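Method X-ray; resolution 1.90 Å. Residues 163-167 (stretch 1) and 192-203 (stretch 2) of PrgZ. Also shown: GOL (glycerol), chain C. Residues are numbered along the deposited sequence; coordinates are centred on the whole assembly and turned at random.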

# COMPACT_ATOMS: atom_id res chain seq x y z
N SER A 163 -12.61 -10.93 0.40
CA SER A 163 -13.53 -11.47 -0.61
C SER A 163 -13.42 -12.96 -0.82
O SER A 163 -14.40 -13.60 -1.19
N ALA A 164 -12.25 -13.53 -0.56
CA ALA A 164 -12.04 -14.98 -0.65
C ALA A 164 -12.86 -15.81 0.33
O ALA A 164 -13.16 -16.98 0.07
N ILE A 165 -13.25 -15.22 1.46
CA ILE A 165 -13.93 -15.95 2.52
C ILE A 165 -15.41 -16.10 2.19
O ILE A 165 -16.05 -15.15 1.74
N LYS A 166 -15.95 -17.29 2.44
CA LYS A 166 -17.36 -17.57 2.16
C LYS A 166 -18.27 -16.54 2.84
O LYS A 166 -18.06 -16.16 4.00
N ASN A 167 -19.26 -16.08 2.07
CA ASN A 167 -20.25 -15.08 2.48
C ASN A 167 -19.76 -13.64 2.53
O ASN A 167 -20.57 -12.73 2.71
N GLU A 192 -11.37 -21.65 12.58
CA GLU A 192 -11.67 -22.35 11.34
C GLU A 192 -12.26 -21.37 10.32
O GLU A 192 -13.19 -20.63 10.65
N ILE A 193 -11.71 -21.35 9.11
CA ILE A 193 -12.14 -20.43 8.05
C ILE A 193 -12.50 -21.24 6.82
O ILE A 193 -11.74 -22.14 6.44
N GLU A 194 -13.64 -20.92 6.20
CA GLU A 194 -14.00 -21.51 4.91
C GLU A 194 -13.94 -20.49 3.76
O GLU A 194 -14.55 -19.42 3.82
N LEU A 195 -13.21 -20.86 2.71
CA LEU A 195 -13.09 -20.05 1.51
C LEU A 195 -14.08 -20.48 0.43
O LEU A 195 -14.56 -21.62 0.40
N VAL A 196 -14.36 -19.56 -0.49
CA VAL A 196 -15.25 -19.85 -1.61
C VAL A 196 -14.59 -20.88 -2.53
O VAL A 196 -15.25 -21.81 -2.99
N GLU A 197 -13.29 -20.73 -2.77
CA GLU A 197 -12.54 -21.65 -3.62
C GLU A 197 -11.10 -21.71 -3.13
O GLU A 197 -10.70 -20.88 -2.31
N PRO A 198 -10.30 -22.68 -3.62
CA PRO A 198 -8.91 -22.73 -3.21
C PRO A 198 -8.19 -21.46 -3.60
O PRO A 198 -8.33 -20.97 -4.72
N THR A 199 -7.44 -20.91 -2.65
CA THR A 199 -6.83 -19.60 -2.82
C THR A 199 -5.38 -19.70 -2.33
O THR A 199 -5.12 -19.59 -1.13
N PRO A 200 -4.43 -19.89 -3.27
CA PRO A 200 -3.02 -20.13 -2.93
C PRO A 200 -2.36 -19.06 -2.07
O PRO A 200 -1.47 -19.40 -1.29
N TYR A 201 -2.78 -17.81 -2.21
CA TYR A 201 -2.21 -16.70 -1.45
C TYR A 201 -2.96 -16.37 -0.14
O TYR A 201 -2.66 -15.35 0.50
N PHE A 202 -3.89 -17.22 0.29
CA PHE A 202 -4.70 -16.89 1.47
C PHE A 202 -3.87 -16.73 2.75
O PHE A 202 -4.11 -15.83 3.54
N THR A 203 -2.88 -17.60 2.96
CA THR A 203 -1.98 -17.43 4.11
C THR A 203 -1.25 -16.08 4.03
O THR A 203 -1.04 -15.43 5.05

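The two stretches meet at a single beta bridge between Ile-165 and Leu-195, whose CA atoms lie 4.3 Å apart. Two nearly straight backbone hydrogen bonds hold it. Val-196 N donates to Ala-164 O at 2.9 Å, and Lys-166 N donates to Glu-194 O at 2.9 Å. Ala-164 O also receives a CA-H...O contact from Leu-195 CA at 3.4 Å. Together the stretches bury 421 Å² of surface.

The apolar contacts gather around Ile-165, Ala-164 and Phe-202. Ile-165 is buried in rotamer m, t. Its CA-to-CB bond points away from stretch 2, yet the side chain still makes contact there. Ile-165 CG1 lies 4.1 Å from Ile-193 CG2, 4.1 Å from Leu-195 CD2 and 4.0 Å from Phe-202 CE2. Ile-165 CG2 approaches the backbone at Glu-194 O, 3.7 Å away. Leu-195 (m, t) points away overall, though its CB lies 3.6 Å from Ala-164 O; CD2 is 4.4 Å from Ala-164 CB. Phe-202, chi1 t, points toward stretch 1. Its ring atom CD2 lies 4.4 Å from Ala-164 CB, so the ring touches both Ala-164 and Ile-165. Thr-199 also points toward stretch 1, and its OG1 is 4.1 Å from Ala-164 CB. Val-196, chi1 t, is exposed and packs against backbone, with CG2 3.7 Å from Lys-166 CA.

One salt bridge spans the stretches. Lys-166 NZ donates to Glu-194 OE2 at 2.7 Å. Both CA-to-CB bonds point sideways, but the end of Glu-194 comes nearer to stretch 1. Lys-166 has chi1 t, chi2 at -146°, chi3 m and chi4 t. Glu-194 has chi1 t and chi2 at 141°. Glu-194 OE1 is hydrogen-bonded elsewhere in the structure. The backbone bond from Lys-166 N to Glu-194 O also joins these residues.

Within stretch 2, Thr-199 is in rotamer m and its OG1 donates to Glu-197 O at 2.8 Å. A type I turn runs from Thr-199 to Phe-202, with Phe-202 N bonded to Thr-199 O at 3.0 Å. It leads into the helix that begins at Phe-202.

Water 1 bridges the stretches. It donates to Ala-164 O at 2.8 Å and accepts from Glu-197 N at 3.0 Å. Ala-164 O thus serves both Val-196 N and the water.

A glycerol, probably from the crystallisation liquor, makes a second bridge. Ala-164 N donates to GOL O1 at 2.9 Å. Tyr-201, chi1 p, shares a hydrogen bond between its OH and GOL O2 at 2.9 Å, with GOL O2 at the ring edge.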

# COMPACT_ATOMS: atom_id res chain seq x y z
CB SER A 163 -13.33 -10.76 -1.96
OG SER A 163 -13.56 -9.38 -1.81
CB ALA A 164 -10.55 -15.30 -0.49
CB ILE A 165 -13.77 -15.22 3.88
CG1 ILE A 165 -12.29 -15.16 4.28
CG2 ILE A 165 -14.58 -15.91 4.99
CD1 ILE A 165 -12.01 -14.31 5.52
CB LYS A 166 -17.75 -18.98 2.59
CG LYS A 166 -19.03 -19.49 1.94
CD LYS A 166 -19.85 -20.40 2.85
CE LYS A 166 -19.08 -21.63 3.28
NZ LYS A 166 -19.94 -22.67 3.92
CB ASN A 167 -20.93 -15.47 3.81
CG ASN A 167 -21.75 -16.74 3.68
OD1 ASN A 167 -22.32 -17.01 2.63
ND2 ASN A 167 -21.81 -17.52 4.75
CB GLU A 192 -12.63 -23.52 11.57
CG GLU A 192 -12.96 -24.31 10.30
CD GLU A 192 -14.01 -25.39 10.51
OE1 GLU A 192 -13.76 -26.31 11.31
OE2 GLU A 192 -15.08 -25.32 9.87
CB ILE A 193 -10.99 -19.48 7.64
CG1 ILE A 193 -10.48 -18.69 8.85
CG2 ILE A 193 -11.43 -18.52 6.52
CD1 ILE A 193 -9.01 -18.37 8.73
CB GLU A 194 -15.37 -22.17 4.95
CG GLU A 194 -15.74 -22.76 3.59
CD GLU A 194 -16.44 -24.07 3.69
OE1 GLU A 194 -15.76 -25.11 3.50
OE2 GLU A 194 -17.66 -24.07 3.97
CB LEU A 195 -11.67 -20.16 0.98
CG LEU A 195 -10.51 -19.89 1.95
CD1 LEU A 195 -9.19 -20.03 1.20
CD2 LEU A 195 -10.63 -18.52 2.58
CB VAL A 196 -15.63 -18.58 -2.36
CG1 VAL A 196 -16.39 -18.91 -3.65
CG2 VAL A 196 -16.47 -17.69 -1.46
CB GLU A 197 -12.58 -21.15 -5.07
CG GLU A 197 -11.99 -19.75 -5.23
CD GLU A 197 -11.97 -19.27 -6.68
OE1 GLU A 197 -12.85 -19.69 -7.47
OE2 GLU A 197 -11.07 -18.47 -7.02
CB PRO A 198 -8.35 -23.94 -3.98
CG PRO A 198 -9.53 -24.78 -4.25
CD PRO A 198 -10.68 -23.84 -4.45
CB THR A 199 -7.62 -18.52 -2.03
OG1 THR A 199 -9.03 -18.60 -2.33
CG2 THR A 199 -7.09 -17.15 -2.37
CB PRO A 200 -2.34 -20.18 -4.30
CG PRO A 200 -3.39 -20.60 -5.22
CD PRO A 200 -4.66 -19.99 -4.72
CB TYR A 201 -2.10 -15.43 -2.33
CG TYR A 201 -3.40 -15.04 -3.01
CD1 TYR A 201 -3.66 -15.42 -4.33
CD2 TYR A 201 -4.37 -14.32 -2.33
CE1 TYR A 201 -4.86 -15.08 -4.94
CE2 TYR A 201 -5.55 -13.99 -2.92
CZ TYR A 201 -5.80 -14.37 -4.23
OH TYR A 201 -6.98 -14.02 -4.81
CB PHE A 202 -5.86 -17.87 1.70
CG PHE A 202 -6.81 -17.41 2.78
CD1 PHE A 202 -6.88 -18.08 3.99
CD2 PHE A 202 -7.58 -16.27 2.60
CE1 PHE A 202 -7.74 -17.65 5.00
CE2 PHE A 202 -8.43 -15.82 3.61
CZ PHE A 202 -8.51 -16.51 4.82
CB THR A 203 -1.01 -18.60 4.21
OG1 THR A 203 -1.77 -19.82 4.21
CG2 THR A 203 -0.18 -18.52 5.46
C1 GOL C . -8.87 -11.41 -1.54
O1 GOL C . -9.70 -12.09 -0.62
C2 GOL C . -9.26 -11.70 -2.99
O2 GOL C . -9.18 -13.09 -3.21
C3 GOL C . -8.30 -10.98 -3.94
O3 GOL C . -8.75 -9.68 -4.26
O HOH W 1 -11.96 -18.04 -2.26